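Acetylcholine-binding protein (Bulinus truncatus, PDB 2BJ0) probably binds acetylcholine as a soluble pentamer whose subunits resemble the ligand-binding domain of nicotinic acetylcholine receptors. Local coordinates at residues 54-59 with 81-86. Sequence-based numbering, arbitrary orientation.
Sequences ASWKVP and WTPDLS
Trp56 offers one face of its indole to two partners from the 81-86 segment, Trp81 and Pro83, and the arrangement illustrates how a flat ring can serve as a platform for groups of different shape. Trp81 comes edge-on: it points its CE3-CZ3 rim at the five-membered ring of Trp56, CZ3 lying 4.1 Å from Trp56 NE1, the planes standing at 89° in a T-shaped stack with the centroids 5.5 Å apart. Pro83 lies over the other half of the same face, its CD 3.7 Å from the centroid of the Trp56 six-membered ring and 23° off the normal, a CH-pi contact. The methyl CG2 of Thr82 adds a looser touch, 4.2 Å from Trp56 CH2. CG of Trp56 sits between its own backbone N and carbonyl carbon (chi1 67°), which lays the indole against Pro83. A water in the ring plane accepts from Trp56 NE1 at 2.8 Å and donates to Trp81 O at 2.7 Å. The contact joins strand 45-57 to the loop carrying the family's WxPD signature (Trp81 to Asp84), which enters strand 85-87, inside the beta-sandwich that this protein shares with the ligand-binding domain of Cys-loop receptors. No direct hydrogen bond crosses between the segments, so the junction rests on aromatic and CH-pi packing, with one bridging water satisfying the indole N-H and tying it to the carbonyl of Trp81.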
loop_
_atom_site.group_PDB
_atom_site.type_symbol
_atom_site.label_atom_id
_atom_site.label_comp_id
_atom_site.label_asym_id
_atom_site.label_seq_id
_atom_site.Cartn_x
_atom_site.Cartn_y
_atom_site.Cartn_z
ATOM N N ALA A 54 11.691 -21.819 -2.373
ATOM C CA ALA A 54 11.566 -22.123 -3.783
ATOM C C ALA A 54 12.921 -22.076 -4.471
ATOM O O ALA A 54 13.663 -21.098 -4.318
ATOM C CB ALA A 54 10.613 -21.137 -4.464
ATOM N N SER A 55 13.254 -23.110 -5.245
ATOM C CA SER A 55 14.459 -23.019 -6.052
ATOM C C SER A 55 14.283 -23.471 -7.479
ATOM O O SER A 55 13.430 -24.311 -7.788
ATOM C CB SER A 55 15.672 -23.668 -5.382
ATOM O OG SER A 55 15.340 -24.890 -4.780
ATOM N N TRP A 56 15.069 -22.864 -8.361
ATOM C CA TRP A 56 15.061 -23.242 -9.763
ATOM C C TRP A 56 16.413 -22.863 -10.318
ATOM O O TRP A 56 17.164 -22.194 -9.650
ATOM C CB TRP A 56 13.893 -22.598 -10.524
ATOM C CG TRP A 56 14.001 -21.123 -10.631
ATOM C CD1 TRP A 56 14.463 -20.410 -11.698
ATOM C CD2 TRP A 56 13.704 -20.177 -9.611
ATOM N NE1 TRP A 56 14.448 -19.063 -11.412
ATOM C CE2 TRP A 56 13.969 -18.890 -10.138
ATOM C CE3 TRP A 56 13.211 -20.273 -8.302
ATOM C CZ2 TRP A 56 13.784 -17.724 -9.394
ATOM C CZ3 TRP A 56 13.012 -19.088 -7.571
ATOM C CH2 TRP A 56 13.306 -17.849 -8.123
ATOM N N LYS A 57 16.739 -23.318 -11.522
ATOM C CA LYS A 57 18.063 -23.070 -12.088
ATOM C C LYS A 57 17.957 -22.502 -13.490
ATOM O O LYS A 57 17.125 -22.938 -14.290
ATOM C CB LYS A 57 18.850 -24.376 -12.113
ATOM C CG LYS A 57 20.297 -24.276 -12.537
ATOM C CD LYS A 57 20.889 -25.692 -12.639
ATOM C CE LYS A 57 22.392 -25.628 -12.792
ATOM N NZ LYS A 57 22.951 -26.961 -12.474
ATOM N N VAL A 58 18.757 -21.478 -13.761
ATOM C CA VAL A 58 18.844 -20.879 -15.089
ATOM C C VAL A 58 20.322 -20.873 -15.476
ATOM O O VAL A 58 21.091 -20.043 -14.975
ATOM C CB VAL A 58 18.260 -19.425 -15.129
ATOM C CG1 VAL A 58 18.241 -18.883 -16.567
ATOM C CG2 VAL A 58 16.867 -19.377 -14.519
ATOM N N PRO A 59 20.733 -21.837 -16.299
ATOM C CA PRO A 59 22.130 -21.941 -16.743
ATOM C C PRO A 59 22.789 -20.600 -17.153
ATOM O O PRO A 59 23.858 -20.262 -16.649
ATOM C CB PRO A 59 22.024 -22.925 -17.906
ATOM C CG PRO A 59 20.964 -23.932 -17.342
ATOM C CD PRO A 59 19.907 -22.933 -16.850
ATOM N N TRP A 81 12.833 -12.901 -13.376
ATOM C CA TRP A 81 11.607 -13.651 -13.266
ATOM C C TRP A 81 11.673 -14.469 -11.985
ATOM O O TRP A 81 12.725 -15.048 -11.674
ATOM C CB TRP A 81 11.483 -14.586 -14.459
ATOM C CG TRP A 81 10.261 -15.435 -14.422
ATOM C CD1 TRP A 81 9.056 -15.136 -14.955
ATOM C CD2 TRP A 81 10.129 -16.731 -13.821
ATOM N NE1 TRP A 81 8.173 -16.162 -14.728
ATOM C CE2 TRP A 81 8.808 -17.148 -14.018
ATOM C CE3 TRP A 81 11.002 -17.576 -13.099
ATOM C CZ2 TRP A 81 8.327 -18.389 -13.559
ATOM C CZ3 TRP A 81 10.532 -18.815 -12.646
ATOM C CH2 TRP A 81 9.209 -19.202 -12.877
ATOM N N THR A 82 10.548 -14.524 -11.263
ATOM C CA THR A 82 10.377 -15.410 -10.101
ATOM C C THR A 82 9.023 -16.091 -10.235
ATOM O O THR A 82 8.117 -15.583 -10.917
ATOM C CB THR A 82 10.459 -14.650 -8.737
ATOM O OG1 THR A 82 9.519 -13.569 -8.737
ATOM C CG2 THR A 82 11.836 -13.973 -8.553
ATOM N N PRO A 83 8.877 -17.276 -9.645
ATOM C CA PRO A 83 7.625 -18.035 -9.813
ATOM C C PRO A 83 6.405 -17.248 -9.335
ATOM O O PRO A 83 6.451 -16.638 -8.276
ATOM C CB PRO A 83 7.849 -19.257 -8.914
ATOM C CG PRO A 83 9.347 -19.477 -8.987
ATOM C CD PRO A 83 9.891 -18.039 -8.874
ATOM N N ASP A 84 5.317 -17.290 -10.093
ATOM C CA ASP A 84 4.075 -16.658 -9.654
ATOM C C ASP A 84 3.253 -17.618 -8.798
ATOM O O ASP A 84 2.107 -17.904 -9.119
ATOM C CB ASP A 84 3.271 -16.156 -10.854
ATOM C CG ASP A 84 2.788 -17.293 -11.758
ATOM O OD1 ASP A 84 3.536 -18.310 -11.864
ATOM O OD2 ASP A 84 1.682 -17.264 -12.359
ATOM N N LEU A 85 3.823 -18.083 -7.687
ATOM C CA LEU A 85 3.112 -18.969 -6.761
ATOM C C LEU A 85 1.964 -18.247 -6.084
ATOM O O LEU A 85 2.133 -17.129 -5.585
ATOM C CB LEU A 85 4.046 -19.509 -5.682
ATOM C CG LEU A 85 5.216 -20.346 -6.185
ATOM C CD1 LEU A 85 6.144 -20.516 -5.023
ATOM C CD2 LEU A 85 4.729 -21.689 -6.750
ATOM N N SER A 86 0.794 -18.862 -6.116
ATOM C CA SER A 86 -0.342 -18.353 -5.390
ATOM C C SER A 86 -0.818 -19.442 -4.464
ATOM O O SER A 86 -0.646 -20.661 -4.744
ATOM C CB SER A 86 -1.482 -17.927 -6.339
ATOM O OG SER A 86 -1.089 -16.859 -7.207
HETATM O O HOH W 1 14.477 -16.715 -12.949
#